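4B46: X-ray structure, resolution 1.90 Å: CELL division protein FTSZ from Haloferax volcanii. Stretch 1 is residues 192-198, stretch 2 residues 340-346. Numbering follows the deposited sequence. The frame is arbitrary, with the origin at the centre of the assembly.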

ATOM      1  N   ASN A 192       5.947   0.972   7.969  1.00 22.91           N
ATOM      2  CA  ASN A 192       7.112   0.128   8.242  1.00 24.00           C
ATOM      3  C   ASN A 192       7.203  -1.043   7.279  1.00 18.76           C
ATOM      4  O   ASN A 192       8.285  -1.475   6.907  1.00 22.55           O
ATOM      5  CB  ASN A 192       7.078  -0.407   9.676  1.00 22.88           C
ATOM      6  CG  ASN A 192       7.478   0.637  10.697  1.00 35.27           C
ATOM      7  OD1 ASN A 192       8.268   1.534  10.406  1.00 38.80           O
ATOM      8  ND2 ASN A 192       6.938   0.522  11.908  1.00 38.91           N
ATOM      9  N   ARG A 193       6.051  -1.561   6.888  1.00 19.88           N
ATOM     10  CA  ARG A 193       5.989  -2.719   6.015  1.00 19.70           C
ATOM     11  C   ARG A 193       6.244  -2.350   4.571  1.00 20.76           C
ATOM     12  O   ARG A 193       7.141  -2.908   3.937  1.00 19.03           O
ATOM     13  CB  ARG A 193       4.649  -3.434   6.179  1.00 22.96           C
ATOM     14  CG  ARG A 193       4.605  -4.214   7.485  1.00 20.11           C
ATOM     15  CD  ARG A 193       3.198  -4.574   7.954  1.00 19.61           C
ATOM     16  NE  ARG A 193       3.323  -5.509   9.071  1.00 21.94           N
ATOM     17  CZ  ARG A 193       3.658  -5.141  10.300  1.00 21.85           C
ATOM     18  NH1 ARG A 193       3.855  -3.856  10.578  1.00 21.56           N
ATOM     19  NH2 ARG A 193       3.787  -6.054  11.249  1.00 19.04           N
ATOM     20  N   PHE A 194       5.462  -1.410   4.045  1.00 13.80           N
ATOM     21  CA  PHE A 194       5.652  -0.992   2.662  1.00 12.63           C
ATOM     22  C   PHE A 194       6.915  -0.156   2.481  1.00 16.36           C
ATOM     23  O   PHE A 194       7.500  -0.112   1.392  1.00 20.92           O
ATOM     24  CB  PHE A 194       4.404  -0.281   2.135  1.00 17.93           C
ATOM     25  CG  PHE A 194       3.208  -1.188   2.026  1.00 16.55           C
ATOM     26  CD1 PHE A 194       3.111  -2.095   0.984  1.00 18.73           C
ATOM     27  CD2 PHE A 194       2.198  -1.157   2.979  1.00 16.02           C
ATOM     28  CE1 PHE A 194       2.031  -2.953   0.885  1.00 17.20           C
ATOM     29  CE2 PHE A 194       1.114  -2.014   2.891  1.00 17.74           C
ATOM     30  CZ  PHE A 194       1.024  -2.904   1.836  1.00 19.78           C
ATOM     31  N   GLY A 195       7.352   0.499   3.547  1.00 18.71           N
ATOM     32  CA  GLY A 195       8.603   1.233   3.496  1.00 18.11           C
ATOM     33  C   GLY A 195       9.794   0.300   3.332  1.00 23.38           C
ATOM     34  O   GLY A 195      10.769   0.635   2.661  1.00 20.08           O
ATOM     35  N   VAL A 196       9.736  -0.874   3.953  1.00 19.12           N
ATOM     36  CA  VAL A 196      10.851  -1.815   3.816  1.00 20.63           C
ATOM     37  C   VAL A 196      10.850  -2.391   2.410  1.00 21.54           C
ATOM     38  O   VAL A 196      11.901  -2.503   1.779  1.00 24.59           O
ATOM     39  CB  VAL A 196      10.821  -2.940   4.877  1.00 23.78           C
ATOM     40  CG1 VAL A 196      11.741  -4.094   4.476  1.00 23.48           C
ATOM     41  CG2 VAL A 196      11.244  -2.396   6.221  1.00 23.82           C
ATOM     42  N   LEU A 197       9.663  -2.725   1.911  1.00 22.24           N
ATOM     43  CA  LEU A 197       9.534  -3.290   0.573  1.00 19.24           C
ATOM     44  C   LEU A 197      10.056  -2.356  -0.522  1.00 23.15           C
ATOM     45  O   LEU A 197      10.804  -2.778  -1.406  1.00 25.57           O
ATOM     46  CB  LEU A 197       8.076  -3.640   0.271  1.00 17.69           C
ATOM     47  CG  LEU A 197       7.798  -4.012  -1.189  1.00 20.72           C
ATOM     48  CD1 LEU A 197       8.496  -5.332  -1.584  1.00 19.26           C
ATOM     49  CD2 LEU A 197       6.310  -4.082  -1.466  1.00 17.86           C
ATOM     50  N   PHE A 198       9.652  -1.090  -0.471  1.00 20.74           N
ATOM     51  CA  PHE A 198       9.941  -0.163  -1.566  1.00 20.90           C
ATOM     52  C   PHE A 198      11.305   0.494  -1.413  1.00 23.99           C
ATOM     53  O   PHE A 198      11.747   1.256  -2.278  1.00 26.34           O
ATOM     54  CB  PHE A 198       8.837   0.896  -1.682  1.00 19.55           C
ATOM     55  CG  PHE A 198       7.542   0.357  -2.228  1.00 24.15           C
ATOM     56  CD1 PHE A 198       7.502  -0.243  -3.477  1.00 25.74           C
ATOM     57  CD2 PHE A 198       6.367   0.460  -1.503  1.00 19.92           C
ATOM     58  CE1 PHE A 198       6.312  -0.744  -3.989  1.00 25.43           C
ATOM     59  CE2 PHE A 198       5.177  -0.039  -2.004  1.00 24.11           C
ATOM     60  CZ  PHE A 198       5.148  -0.644  -3.242  1.00 25.39           C
ATOM     61  N   VAL A 340      17.129  -5.924  11.782  1.00 40.04           N
ATOM     62  CA  VAL A 340      17.002  -6.670  10.542  1.00 34.03           C
ATOM     63  C   VAL A 340      15.519  -6.944  10.311  1.00 28.40           C
ATOM     64  O   VAL A 340      14.814  -7.397  11.215  1.00 26.18           O
ATOM     65  CB  VAL A 340      17.797  -7.990  10.559  1.00 33.70           C
ATOM     66  CG1 VAL A 340      17.632  -8.721   9.233  1.00 32.11           C
ATOM     67  CG2 VAL A 340      19.271  -7.723  10.827  1.00 32.92           C
ATOM     68  N   ALA A 341      15.039  -6.642   9.114  1.00 24.48           N
ATOM     69  CA  ALA A 341      13.636  -6.865   8.793  1.00 26.95           C
ATOM     70  C   ALA A 341      13.507  -7.730   7.548  1.00 28.83           C
ATOM     71  O   ALA A 341      14.257  -7.558   6.582  1.00 24.30           O
ATOM     72  CB  ALA A 341      12.924  -5.538   8.593  1.00 22.24           C
ATOM     73  N   GLY A 342      12.566  -8.667   7.583  1.00 25.99           N
ATOM     74  CA  GLY A 342      12.253  -9.478   6.423  1.00 20.87           C
ATOM     75  C   GLY A 342      10.847  -9.181   5.941  1.00 25.32           C
ATOM     76  O   GLY A 342       9.904  -9.174   6.737  1.00 23.62           O
ATOM     77  N   VAL A 343      10.706  -8.920   4.643  1.00 17.23           N
ATOM     78  CA  VAL A 343       9.400  -8.673   4.057  1.00 16.39           C
ATOM     79  C   VAL A 343       9.148  -9.679   2.955  1.00 13.07           C
ATOM     80  O   VAL A 343      10.026  -9.969   2.153  1.00 15.84           O
ATOM     81  CB  VAL A 343       9.296  -7.229   3.491  1.00 22.85           C
ATOM     82  CG1 VAL A 343       8.397  -7.172   2.257  1.00 23.29           C
ATOM     83  CG2 VAL A 343       8.793  -6.274   4.565  1.00 23.78           C
ATOM     84  N   ILE A 344       7.945 -10.224   2.917  1.00 17.47           N
ATOM     85  CA  ILE A 344       7.557 -11.069   1.806  1.00 15.48           C
ATOM     86  C   ILE A 344       6.384 -10.421   1.092  1.00 16.24           C
ATOM     87  O   ILE A 344       5.358 -10.138   1.701  1.00 17.82           O
ATOM     88  CB  ILE A 344       7.167 -12.479   2.279  1.00 14.29           C
ATOM     89  CG1 ILE A 344       8.341 -13.113   3.055  1.00 21.29           C
ATOM     90  CG2 ILE A 344       6.782 -13.342   1.086  1.00 16.10           C
ATOM     91  CD1 ILE A 344       8.026 -14.470   3.659  1.00 20.20           C
ATOM     92  N   LEU A 345       6.558 -10.168  -0.197  1.00 15.65           N
ATOM     93  CA  LEU A 345       5.494  -9.636  -1.025  1.00 12.53           C
ATOM     94  C   LEU A 345       4.927 -10.809  -1.792  1.00 15.46           C
ATOM     95  O   LEU A 345       5.671 -11.541  -2.451  1.00 14.79           O
ATOM     96  CB  LEU A 345       6.047  -8.580  -1.993  1.00 11.22           C
ATOM     97  CG  LEU A 345       5.157  -8.163  -3.165  1.00 17.56           C
ATOM     98  CD1 LEU A 345       3.849  -7.510  -2.686  1.00 15.50           C
ATOM     99  CD2 LEU A 345       5.917  -7.233  -4.133  1.00 15.08           C
ATOM    100  N   LEU A 346       3.621 -11.016  -1.660  1.00 12.86           N
ATOM    101  CA  LEU A 346       2.930 -12.073  -2.376  1.00 13.41           C
ATOM    102  C   LEU A 346       1.930 -11.418  -3.310  1.00 16.37           C
ATOM    103  O   LEU A 346       1.019 -10.725  -2.863  1.00 14.52           O
ATOM    104  CB  LEU A 346       2.214 -13.018  -1.405  1.00 14.08           C
ATOM    105  CG  LEU A 346       3.115 -13.753  -0.412  1.00 18.25           C
ATOM    106  CD1 LEU A 346       2.281 -14.522   0.605  1.00 21.60           C
ATOM    107  CD2 LEU A 346       4.062 -14.703  -1.138  1.00 14.88           C
TER

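The helix carrying residues 192-198 lies across the strand 340-346 at nearly a right angle, with 85° between their N-to-C directions and a closest approach of 8.5 Å between their axes. Far apart in sequence but within one chain, the two elements bury 261 Å² between them, counting both sides. No hydrogen bond crosses the interface; the contact rests on the packing of aliphatic side chains.

Val343 is the centre of this packing. Its CA lies 6.4 Å from the CA of Leu197, the nearest such pair across the stretches, and its CA-to-CB bond points toward the helix. The two methyl groups meet different residues: CG2 of Val343 approaches CG1 of Val196 to 3.7 Å, while CG1 of Val343 lies 4.1 Å from CB of Leu197. A branch at CB suits this position, because it spreads two methyls close to the backbone and lets one short side chain touch successive helix residues. The chi1 of Val343, 147°, falls between the usual wells.

Contacts extend along the strand in both directions from Val343. Towards its start, CB of Ala341 lies 4.3 Å from CG2 of Val196, so Val196, whose chi1 is t, packs against both Ala341 and Val343. Towards its end, CB of Leu345 is 4.1 Å from CD1 of Leu197. Leu197 leaves the helix sideways, yet with chi1 t and chi2 p the end of its side chain comes nearer the strand, and its length allows it to reach past Val343 to Leu345.

The alternation of the strand accounts for this spacing. Ala341, Val343 and Leu345 all direct their CA-to-CB bonds toward the helix, whereas that of the intervening Ile344 points away. Gly342 has no side chain and makes no contact with the helix. All three strand residues that touch the helix are buried in the assembly, as is Leu197, and their apolar character fits such an environment.

A backbone contact supplements the side-chain packing: O of Arg193 lies 3.8 Å from CG2 of Val343. This oxygen retains a polar partner within the helix, accepting a hydrogen bond from N of Leu197 at 3.2 Å and a weak one from N of Val196 at 3.3 Å, so the methyl packs against a carbonyl already engaged. The CA-to-CB bond of Arg193 points sideways, and its side chain comes no nearer the strand than 5.3 Å, from its CB to CG2 of Val343; its NH1 is hydrogen-bonded elsewhere in the structure.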